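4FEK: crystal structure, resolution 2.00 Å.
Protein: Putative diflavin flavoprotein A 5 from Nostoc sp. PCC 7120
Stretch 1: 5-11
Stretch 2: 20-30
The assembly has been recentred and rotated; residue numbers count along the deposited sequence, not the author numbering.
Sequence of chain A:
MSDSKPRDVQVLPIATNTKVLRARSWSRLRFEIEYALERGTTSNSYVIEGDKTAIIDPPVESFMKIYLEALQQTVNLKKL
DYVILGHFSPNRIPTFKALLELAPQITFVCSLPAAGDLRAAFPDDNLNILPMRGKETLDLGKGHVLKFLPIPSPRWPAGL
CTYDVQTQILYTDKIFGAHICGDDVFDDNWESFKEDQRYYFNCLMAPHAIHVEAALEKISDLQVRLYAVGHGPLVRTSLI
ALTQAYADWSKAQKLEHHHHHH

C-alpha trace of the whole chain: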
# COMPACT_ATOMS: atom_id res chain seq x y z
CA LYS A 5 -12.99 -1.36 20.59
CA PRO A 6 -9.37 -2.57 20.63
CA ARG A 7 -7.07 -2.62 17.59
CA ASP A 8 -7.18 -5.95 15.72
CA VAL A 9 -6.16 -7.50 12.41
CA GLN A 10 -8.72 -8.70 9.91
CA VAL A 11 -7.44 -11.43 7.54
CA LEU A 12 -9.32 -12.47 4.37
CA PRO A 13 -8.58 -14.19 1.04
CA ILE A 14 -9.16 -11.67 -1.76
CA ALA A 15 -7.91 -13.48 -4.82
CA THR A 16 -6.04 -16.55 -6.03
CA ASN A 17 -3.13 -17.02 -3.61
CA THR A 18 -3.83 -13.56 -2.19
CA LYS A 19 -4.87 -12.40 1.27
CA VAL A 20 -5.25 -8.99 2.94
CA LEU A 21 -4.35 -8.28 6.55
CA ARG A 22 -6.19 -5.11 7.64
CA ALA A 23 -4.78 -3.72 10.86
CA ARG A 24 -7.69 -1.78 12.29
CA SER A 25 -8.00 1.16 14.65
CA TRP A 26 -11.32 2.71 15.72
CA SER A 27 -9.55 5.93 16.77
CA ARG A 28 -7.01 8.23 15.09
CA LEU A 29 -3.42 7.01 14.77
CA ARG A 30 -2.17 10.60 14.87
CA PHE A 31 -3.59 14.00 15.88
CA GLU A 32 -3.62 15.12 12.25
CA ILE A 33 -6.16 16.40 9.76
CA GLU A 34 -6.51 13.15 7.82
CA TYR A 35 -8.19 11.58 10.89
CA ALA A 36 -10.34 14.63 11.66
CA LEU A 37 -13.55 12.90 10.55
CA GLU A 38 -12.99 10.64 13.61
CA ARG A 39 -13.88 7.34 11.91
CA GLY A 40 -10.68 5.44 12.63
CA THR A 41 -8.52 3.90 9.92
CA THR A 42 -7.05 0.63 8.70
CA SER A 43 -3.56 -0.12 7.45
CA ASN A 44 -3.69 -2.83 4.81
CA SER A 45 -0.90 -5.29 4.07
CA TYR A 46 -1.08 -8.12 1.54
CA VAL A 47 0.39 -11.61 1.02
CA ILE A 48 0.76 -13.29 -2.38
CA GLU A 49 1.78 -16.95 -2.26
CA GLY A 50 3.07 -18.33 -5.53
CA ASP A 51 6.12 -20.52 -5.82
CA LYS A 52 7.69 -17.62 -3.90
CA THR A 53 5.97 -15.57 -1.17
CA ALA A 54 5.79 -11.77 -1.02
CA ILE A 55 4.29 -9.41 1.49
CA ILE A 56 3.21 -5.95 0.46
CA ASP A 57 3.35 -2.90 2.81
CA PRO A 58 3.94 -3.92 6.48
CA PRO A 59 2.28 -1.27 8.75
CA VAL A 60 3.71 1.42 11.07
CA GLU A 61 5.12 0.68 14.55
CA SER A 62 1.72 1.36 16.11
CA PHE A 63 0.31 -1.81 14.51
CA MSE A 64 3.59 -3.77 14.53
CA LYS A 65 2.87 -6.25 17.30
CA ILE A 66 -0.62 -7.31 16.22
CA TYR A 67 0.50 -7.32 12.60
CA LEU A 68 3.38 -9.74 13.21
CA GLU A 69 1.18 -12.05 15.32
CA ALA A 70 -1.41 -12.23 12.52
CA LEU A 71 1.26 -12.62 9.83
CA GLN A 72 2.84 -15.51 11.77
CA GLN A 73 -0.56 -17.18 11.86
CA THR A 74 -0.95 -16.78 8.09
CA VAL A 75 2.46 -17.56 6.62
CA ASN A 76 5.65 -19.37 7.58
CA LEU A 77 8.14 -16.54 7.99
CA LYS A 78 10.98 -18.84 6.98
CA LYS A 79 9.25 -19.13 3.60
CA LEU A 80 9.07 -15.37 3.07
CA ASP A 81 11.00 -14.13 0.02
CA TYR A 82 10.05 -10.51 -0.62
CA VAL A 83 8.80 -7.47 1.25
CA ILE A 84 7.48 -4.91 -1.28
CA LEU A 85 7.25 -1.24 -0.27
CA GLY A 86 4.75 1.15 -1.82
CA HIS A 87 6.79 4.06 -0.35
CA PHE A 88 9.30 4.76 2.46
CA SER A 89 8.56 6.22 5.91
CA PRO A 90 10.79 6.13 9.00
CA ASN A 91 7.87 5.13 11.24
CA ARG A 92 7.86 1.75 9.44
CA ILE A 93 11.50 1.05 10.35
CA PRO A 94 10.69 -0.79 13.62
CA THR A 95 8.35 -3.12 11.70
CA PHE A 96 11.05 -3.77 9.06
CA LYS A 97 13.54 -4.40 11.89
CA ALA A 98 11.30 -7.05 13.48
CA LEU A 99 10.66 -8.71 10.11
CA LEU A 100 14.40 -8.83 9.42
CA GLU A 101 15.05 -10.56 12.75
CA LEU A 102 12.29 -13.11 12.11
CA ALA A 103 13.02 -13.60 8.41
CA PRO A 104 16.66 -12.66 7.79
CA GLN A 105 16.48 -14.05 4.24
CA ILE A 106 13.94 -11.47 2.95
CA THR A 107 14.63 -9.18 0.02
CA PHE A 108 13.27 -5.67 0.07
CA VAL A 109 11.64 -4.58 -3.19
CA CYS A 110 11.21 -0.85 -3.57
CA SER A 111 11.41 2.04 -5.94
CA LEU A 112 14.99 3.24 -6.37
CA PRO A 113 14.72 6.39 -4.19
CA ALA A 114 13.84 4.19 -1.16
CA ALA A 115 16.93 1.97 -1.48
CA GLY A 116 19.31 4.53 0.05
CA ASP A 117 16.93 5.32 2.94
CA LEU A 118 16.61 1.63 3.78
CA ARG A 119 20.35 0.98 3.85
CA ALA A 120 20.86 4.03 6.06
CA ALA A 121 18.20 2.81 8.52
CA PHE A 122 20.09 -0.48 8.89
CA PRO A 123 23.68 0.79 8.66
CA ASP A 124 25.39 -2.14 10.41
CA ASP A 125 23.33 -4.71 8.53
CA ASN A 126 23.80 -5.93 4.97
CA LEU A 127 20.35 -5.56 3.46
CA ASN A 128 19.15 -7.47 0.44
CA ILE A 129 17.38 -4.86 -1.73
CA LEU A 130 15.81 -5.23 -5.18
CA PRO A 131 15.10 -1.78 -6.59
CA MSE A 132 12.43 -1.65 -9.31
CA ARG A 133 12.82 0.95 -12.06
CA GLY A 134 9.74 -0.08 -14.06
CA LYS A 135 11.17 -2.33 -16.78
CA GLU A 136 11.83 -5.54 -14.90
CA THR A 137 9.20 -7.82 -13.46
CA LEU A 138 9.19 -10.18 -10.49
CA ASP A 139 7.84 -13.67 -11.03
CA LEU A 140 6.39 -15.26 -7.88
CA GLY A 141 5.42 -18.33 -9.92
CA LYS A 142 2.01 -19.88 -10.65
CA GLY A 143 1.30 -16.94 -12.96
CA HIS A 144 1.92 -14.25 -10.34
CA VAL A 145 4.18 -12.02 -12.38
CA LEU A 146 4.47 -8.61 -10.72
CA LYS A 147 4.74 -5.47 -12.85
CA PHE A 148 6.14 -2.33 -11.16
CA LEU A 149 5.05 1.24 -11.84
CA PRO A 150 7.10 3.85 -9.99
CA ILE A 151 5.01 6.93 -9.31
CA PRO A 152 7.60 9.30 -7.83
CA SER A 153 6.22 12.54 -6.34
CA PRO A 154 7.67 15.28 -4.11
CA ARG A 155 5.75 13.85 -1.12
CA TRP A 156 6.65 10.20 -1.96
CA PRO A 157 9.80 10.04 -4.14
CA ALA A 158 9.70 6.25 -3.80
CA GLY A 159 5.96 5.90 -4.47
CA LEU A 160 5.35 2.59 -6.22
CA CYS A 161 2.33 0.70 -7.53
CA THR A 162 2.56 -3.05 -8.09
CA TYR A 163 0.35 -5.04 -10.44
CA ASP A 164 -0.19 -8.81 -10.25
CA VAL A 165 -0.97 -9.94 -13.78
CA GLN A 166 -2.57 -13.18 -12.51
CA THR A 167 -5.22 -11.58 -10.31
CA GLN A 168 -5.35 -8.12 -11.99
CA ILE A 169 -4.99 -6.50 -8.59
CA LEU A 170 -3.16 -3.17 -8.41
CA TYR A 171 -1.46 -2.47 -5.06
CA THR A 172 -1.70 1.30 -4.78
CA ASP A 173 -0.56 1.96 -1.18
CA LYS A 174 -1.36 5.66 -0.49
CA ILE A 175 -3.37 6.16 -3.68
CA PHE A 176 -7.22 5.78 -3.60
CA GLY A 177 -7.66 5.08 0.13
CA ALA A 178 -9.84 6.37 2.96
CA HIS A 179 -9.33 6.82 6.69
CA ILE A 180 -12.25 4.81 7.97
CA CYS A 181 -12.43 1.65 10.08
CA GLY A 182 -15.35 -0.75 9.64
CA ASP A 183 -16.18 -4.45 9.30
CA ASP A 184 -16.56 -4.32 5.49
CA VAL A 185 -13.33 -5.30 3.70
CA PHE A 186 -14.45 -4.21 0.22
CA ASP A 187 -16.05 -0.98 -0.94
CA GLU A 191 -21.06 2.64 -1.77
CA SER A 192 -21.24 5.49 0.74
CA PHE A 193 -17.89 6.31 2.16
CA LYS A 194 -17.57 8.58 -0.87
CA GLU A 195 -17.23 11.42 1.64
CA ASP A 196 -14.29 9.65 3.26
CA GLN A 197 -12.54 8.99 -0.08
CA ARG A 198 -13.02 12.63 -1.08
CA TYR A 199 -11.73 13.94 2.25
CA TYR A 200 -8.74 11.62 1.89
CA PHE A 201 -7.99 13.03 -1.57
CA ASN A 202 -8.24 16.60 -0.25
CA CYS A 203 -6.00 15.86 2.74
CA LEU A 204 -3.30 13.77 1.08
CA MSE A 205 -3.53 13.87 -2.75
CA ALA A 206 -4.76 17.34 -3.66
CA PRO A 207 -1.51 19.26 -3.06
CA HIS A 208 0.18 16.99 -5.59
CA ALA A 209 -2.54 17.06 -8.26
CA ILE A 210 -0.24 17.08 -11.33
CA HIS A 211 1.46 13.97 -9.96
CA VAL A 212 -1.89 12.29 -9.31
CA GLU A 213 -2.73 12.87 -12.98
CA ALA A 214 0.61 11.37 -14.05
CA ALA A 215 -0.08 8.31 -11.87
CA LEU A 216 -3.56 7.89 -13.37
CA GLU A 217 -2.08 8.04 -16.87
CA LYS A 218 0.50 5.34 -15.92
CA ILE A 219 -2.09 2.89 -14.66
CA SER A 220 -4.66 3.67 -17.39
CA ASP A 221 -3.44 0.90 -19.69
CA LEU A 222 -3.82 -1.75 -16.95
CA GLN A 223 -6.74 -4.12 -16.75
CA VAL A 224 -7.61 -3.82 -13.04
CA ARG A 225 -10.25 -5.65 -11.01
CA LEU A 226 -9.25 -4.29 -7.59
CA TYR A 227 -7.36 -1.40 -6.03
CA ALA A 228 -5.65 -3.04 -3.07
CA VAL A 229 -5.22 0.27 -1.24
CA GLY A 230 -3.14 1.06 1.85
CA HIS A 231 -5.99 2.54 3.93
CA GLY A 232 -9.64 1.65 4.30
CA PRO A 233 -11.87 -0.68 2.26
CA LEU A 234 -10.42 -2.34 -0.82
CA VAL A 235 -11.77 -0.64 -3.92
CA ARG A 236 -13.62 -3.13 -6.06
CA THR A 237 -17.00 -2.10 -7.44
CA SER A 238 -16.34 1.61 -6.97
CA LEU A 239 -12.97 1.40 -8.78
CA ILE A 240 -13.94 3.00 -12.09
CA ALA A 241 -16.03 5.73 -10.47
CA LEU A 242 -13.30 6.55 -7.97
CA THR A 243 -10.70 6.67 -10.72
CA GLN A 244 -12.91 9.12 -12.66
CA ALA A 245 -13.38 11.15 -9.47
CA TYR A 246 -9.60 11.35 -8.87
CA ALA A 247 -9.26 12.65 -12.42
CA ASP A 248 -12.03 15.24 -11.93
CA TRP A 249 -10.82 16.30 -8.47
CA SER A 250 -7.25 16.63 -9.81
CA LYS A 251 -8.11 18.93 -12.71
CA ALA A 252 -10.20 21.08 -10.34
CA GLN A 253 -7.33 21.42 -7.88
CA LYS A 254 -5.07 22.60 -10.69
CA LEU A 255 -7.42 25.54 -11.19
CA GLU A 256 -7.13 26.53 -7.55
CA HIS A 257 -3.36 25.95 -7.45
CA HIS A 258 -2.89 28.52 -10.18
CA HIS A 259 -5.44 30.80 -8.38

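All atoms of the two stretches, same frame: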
# COMPACT_ATOMS: atom_id res chain seq x y z
N LYS A 5 -13.50 -0.03 20.92
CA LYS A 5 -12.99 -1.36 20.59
C LYS A 5 -11.47 -1.34 20.54
O LYS A 5 -10.86 -0.29 20.33
CB LYS A 5 -13.56 -1.82 19.25
CG LYS A 5 -15.05 -1.58 19.05
CD LYS A 5 -15.52 -2.18 17.73
CE LYS A 5 -16.94 -1.76 17.38
NZ LYS A 5 -17.40 -2.38 16.10
N PRO A 6 -10.83 -2.51 20.74
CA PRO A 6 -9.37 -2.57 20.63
C PRO A 6 -8.92 -2.68 19.17
O PRO A 6 -9.73 -3.02 18.31
CB PRO A 6 -9.04 -3.87 21.35
CG PRO A 6 -10.22 -4.73 21.07
CD PRO A 6 -11.40 -3.80 21.17
N ARG A 7 -7.65 -2.42 18.91
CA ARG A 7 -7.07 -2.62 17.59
C ARG A 7 -6.98 -4.12 17.31
O ARG A 7 -6.67 -4.90 18.20
CB ARG A 7 -5.68 -1.99 17.51
CG ARG A 7 -5.70 -0.50 17.76
CD ARG A 7 -4.35 0.16 17.56
NE ARG A 7 -4.49 1.60 17.71
CZ ARG A 7 -3.48 2.46 17.80
NH1 ARG A 7 -2.23 2.02 17.75
NH2 ARG A 7 -3.73 3.75 17.94
N ASP A 8 -7.28 -4.53 16.09
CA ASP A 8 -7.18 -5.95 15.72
C ASP A 8 -6.69 -6.08 14.28
O ASP A 8 -6.52 -5.07 13.58
CB ASP A 8 -8.52 -6.68 15.92
CG ASP A 8 -9.63 -6.15 15.01
OD1 ASP A 8 -9.35 -5.63 13.91
OD2 ASP A 8 -10.81 -6.28 15.38
N VAL A 9 -6.51 -7.30 13.81
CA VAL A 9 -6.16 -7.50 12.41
C VAL A 9 -7.19 -8.40 11.77
O VAL A 9 -7.53 -9.46 12.28
CB VAL A 9 -4.73 -8.10 12.26
CG1 VAL A 9 -4.41 -8.35 10.79
CG2 VAL A 9 -3.71 -7.17 12.88
N GLN A 10 -7.71 -7.96 10.63
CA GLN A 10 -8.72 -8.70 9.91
C GLN A 10 -8.03 -9.37 8.70
O GLN A 10 -7.43 -8.69 7.87
CB GLN A 10 -9.80 -7.69 9.51
CG GLN A 10 -11.03 -8.20 8.82
CD GLN A 10 -11.99 -7.05 8.53
OE1 GLN A 10 -11.56 -5.96 8.15
NE2 GLN A 10 -13.27 -7.28 8.74
N VAL A 11 -8.09 -10.70 8.63
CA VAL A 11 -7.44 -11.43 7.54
C VAL A 11 -8.48 -12.11 6.64
O VAL A 11 -9.39 -12.75 7.14
CB VAL A 11 -6.47 -12.49 8.09
CG1 VAL A 11 -5.68 -13.13 6.96
CG2 VAL A 11 -5.54 -11.86 9.12
N VAL A 20 -5.49 -10.30 2.32
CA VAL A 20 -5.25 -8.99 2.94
C VAL A 20 -5.20 -9.21 4.44
O VAL A 20 -5.91 -10.08 4.97
CB VAL A 20 -6.33 -7.92 2.55
CG1 VAL A 20 -7.75 -8.34 2.97
CG2 VAL A 20 -5.99 -6.54 3.18
N LEU A 21 -4.31 -8.46 5.11
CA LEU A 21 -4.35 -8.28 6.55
C LEU A 21 -4.66 -6.81 6.79
O LEU A 21 -3.84 -5.96 6.44
CB LEU A 21 -2.98 -8.62 7.18
CG LEU A 21 -2.62 -10.10 7.31
CD1 LEU A 21 -2.25 -10.68 5.95
CD2 LEU A 21 -1.49 -10.31 8.33
N ARG A 22 -5.84 -6.50 7.33
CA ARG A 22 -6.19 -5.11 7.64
C ARG A 22 -6.01 -4.87 9.12
O ARG A 22 -6.74 -5.43 9.94
CB ARG A 22 -7.65 -4.82 7.27
CG ARG A 22 -8.07 -5.26 5.88
CD ARG A 22 -9.59 -5.05 5.76
NE ARG A 22 -9.91 -3.68 5.47
CZ ARG A 22 -10.90 -2.96 5.98
NH1 ARG A 22 -11.75 -3.42 6.88
NH2 ARG A 22 -11.03 -1.71 5.57
N ALA A 23 -5.00 -4.09 9.48
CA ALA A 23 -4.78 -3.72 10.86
C ALA A 23 -5.73 -2.57 11.11
O ALA A 23 -5.67 -1.56 10.40
CB ALA A 23 -3.36 -3.26 11.04
N ARG A 24 -6.59 -2.72 12.10
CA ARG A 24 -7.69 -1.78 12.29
C ARG A 24 -7.55 -0.97 13.56
O ARG A 24 -7.12 -1.50 14.60
CB ARG A 24 -9.04 -2.52 12.28
CG ARG A 24 -9.30 -3.31 11.01
CD ARG A 24 -10.75 -3.73 10.92
NE ARG A 24 -11.14 -4.60 12.02
CZ ARG A 24 -12.39 -4.95 12.29
NH1 ARG A 24 -13.39 -4.51 11.54
NH2 ARG A 24 -12.64 -5.73 13.33
N SER A 25 -7.91 0.31 13.47
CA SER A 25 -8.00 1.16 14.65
C SER A 25 -9.28 2.02 14.62
O SER A 25 -9.55 2.73 13.65
CB SER A 25 -6.77 2.05 14.80
OG SER A 25 -6.87 2.82 16.01
N TRP A 26 -10.07 1.94 15.68
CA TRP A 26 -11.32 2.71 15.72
C TRP A 26 -11.12 4.19 16.06
O TRP A 26 -12.05 5.00 15.96
CB TRP A 26 -12.33 2.03 16.65
CG TRP A 26 -12.64 0.64 16.17
CD1 TRP A 26 -11.98 -0.52 16.51
CD2 TRP A 26 -13.65 0.26 15.23
NE1 TRP A 26 -12.53 -1.59 15.85
CE2 TRP A 26 -13.56 -1.14 15.06
CE3 TRP A 26 -14.62 0.97 14.52
CZ2 TRP A 26 -14.41 -1.84 14.21
CZ3 TRP A 26 -15.47 0.27 13.68
CH2 TRP A 26 -15.36 -1.13 13.53
N SER A 27 -9.89 4.55 16.44
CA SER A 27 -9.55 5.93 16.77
C SER A 27 -8.34 6.36 15.94
O SER A 27 -7.66 5.52 15.34
CB SER A 27 -9.24 6.06 18.26
OG SER A 27 -8.22 5.13 18.63
N ARG A 28 -8.09 7.68 15.90
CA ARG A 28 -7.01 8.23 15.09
C ARG A 28 -5.67 7.60 15.47
O ARG A 28 -5.46 7.23 16.63
CB ARG A 28 -6.94 9.75 15.26
CG ARG A 28 -6.42 10.21 16.58
CD ARG A 28 -7.52 10.90 17.35
NE ARG A 28 -7.79 10.17 18.56
CZ ARG A 28 -8.87 10.31 19.32
NH1 ARG A 28 -9.82 11.18 18.98
NH2 ARG A 28 -8.99 9.57 20.40
N LEU A 29 -4.78 7.47 14.49
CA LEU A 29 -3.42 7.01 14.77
C LEU A 29 -2.57 8.20 15.17
O LEU A 29 -1.63 8.07 15.94
CB LEU A 29 -2.81 6.35 13.53
CG LEU A 29 -3.30 4.96 13.17
CD1 LEU A 29 -2.54 4.43 11.95
CD2 LEU A 29 -3.13 4.05 14.36
N ARG A 30 -2.91 9.36 14.62
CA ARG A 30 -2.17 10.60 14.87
C ARG A 30 -3.16 11.75 15.06
O ARG A 30 -4.27 11.69 14.57
CB ARG A 30 -1.26 10.91 13.68
CG ARG A 30 -0.11 9.92 13.50
CD ARG A 30 0.76 9.90 14.74
NE ARG A 30 1.46 8.63 14.92
CZ ARG A 30 2.00 8.22 16.06
NH1 ARG A 30 1.92 8.99 17.15
NH2 ARG A 30 2.61 7.05 16.13
O HOH W 1 -9.20 0.96 18.20
O HOH W 2 -11.86 -4.64 16.87

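How does the strand of stretch 2 begin its pairing with stretch 1? The two strands run antiparallel, and the first contacts come from Val20 and Leu21 lying against Val11. The carbonyl of Val20 receives a CA-H...O contact from Val11, with 3.3 Å between Val11 CA and Val20 O. Leu21 pairs with Val11 across the strands without hydrogen bonds between them; as directly paired residues they put their side chains on the same face, where they pack: Val11 CG2 lies 3.9 Å from Leu21 CG. Leu21 also reaches the next valine on that face, with Val9 CG1 3.9 Å from Leu21 CB.

What does Arg22 add beyond the backbone ladder? It sits in a hydrogen-bonded pair with Gln10, and both bonds are short and nearly straight: Gln10 N donates to Arg22 O and Arg22 N to Gln10 O, each at 2.8 Å. The two side chains leave on the opposite face from the valines, and there they repeat the pairing. Arg22 NH1 donates to Gln10 OE1 at 2.8 Å, and the oxygen lies at the edge of the guanidinium, near its plane, where its N-H groups point. The extended chi1 and chi2 of Gln10, both t, carry its amide out to this position. Ala23 then returns to the apolar face opposite Val9; its small side chain makes a looser contact, Val9 CG2 to Ala23 CB being 4.3 Å.

Why is Arg24 so firmly held although its backbone pairing is uneven? Arg24 N gives a good bond to Asp8 O at 2.8 Å, but the return bond from Asp8 N to Arg24 O is weak, stretched to 3.4 Å and bent. The side chains supply a stronger link. Arg24 NE meets Asp8 OD1 at 2.8 Å and Arg24 NH2 meets Asp8 OD2 at 2.8 Å, a two-pronged salt bridge that matches both carboxylate oxygens to one side of the guanidinium. Gln10 NE2 lies over a face of that same guanidinium, so Gln10 borders both arginines.

How does the contact continue where the strand ends? At Ser25 the hydroxyl OG accepts a weak bond from Arg7 NE at 3.2 Å and itself donates to Ser27 O at 2.9 Å, joining Arg7 to the turn that follows. Trp26 then offers a ring face to Lys5. The extended lysine runs along it: Lys5 CD is 3.7 Å from the centroid of the five-membered ring of Trp26, and Lys5 NZ is 3.9 Å from that of the six-membered ring, a cation-pi contact, although this lysine is poorly ordered. Water extends the pairing here. One molecule links Trp26 N to Lys5 O, and another joins Trp26 NE1, Pro6 O and Asp8 OD2. Farther on, Leu29 brings its CD2 to 3.6 Å from Arg7 NH2, over a face of the guanidinium, while Arg30 makes no contact with stretch 1.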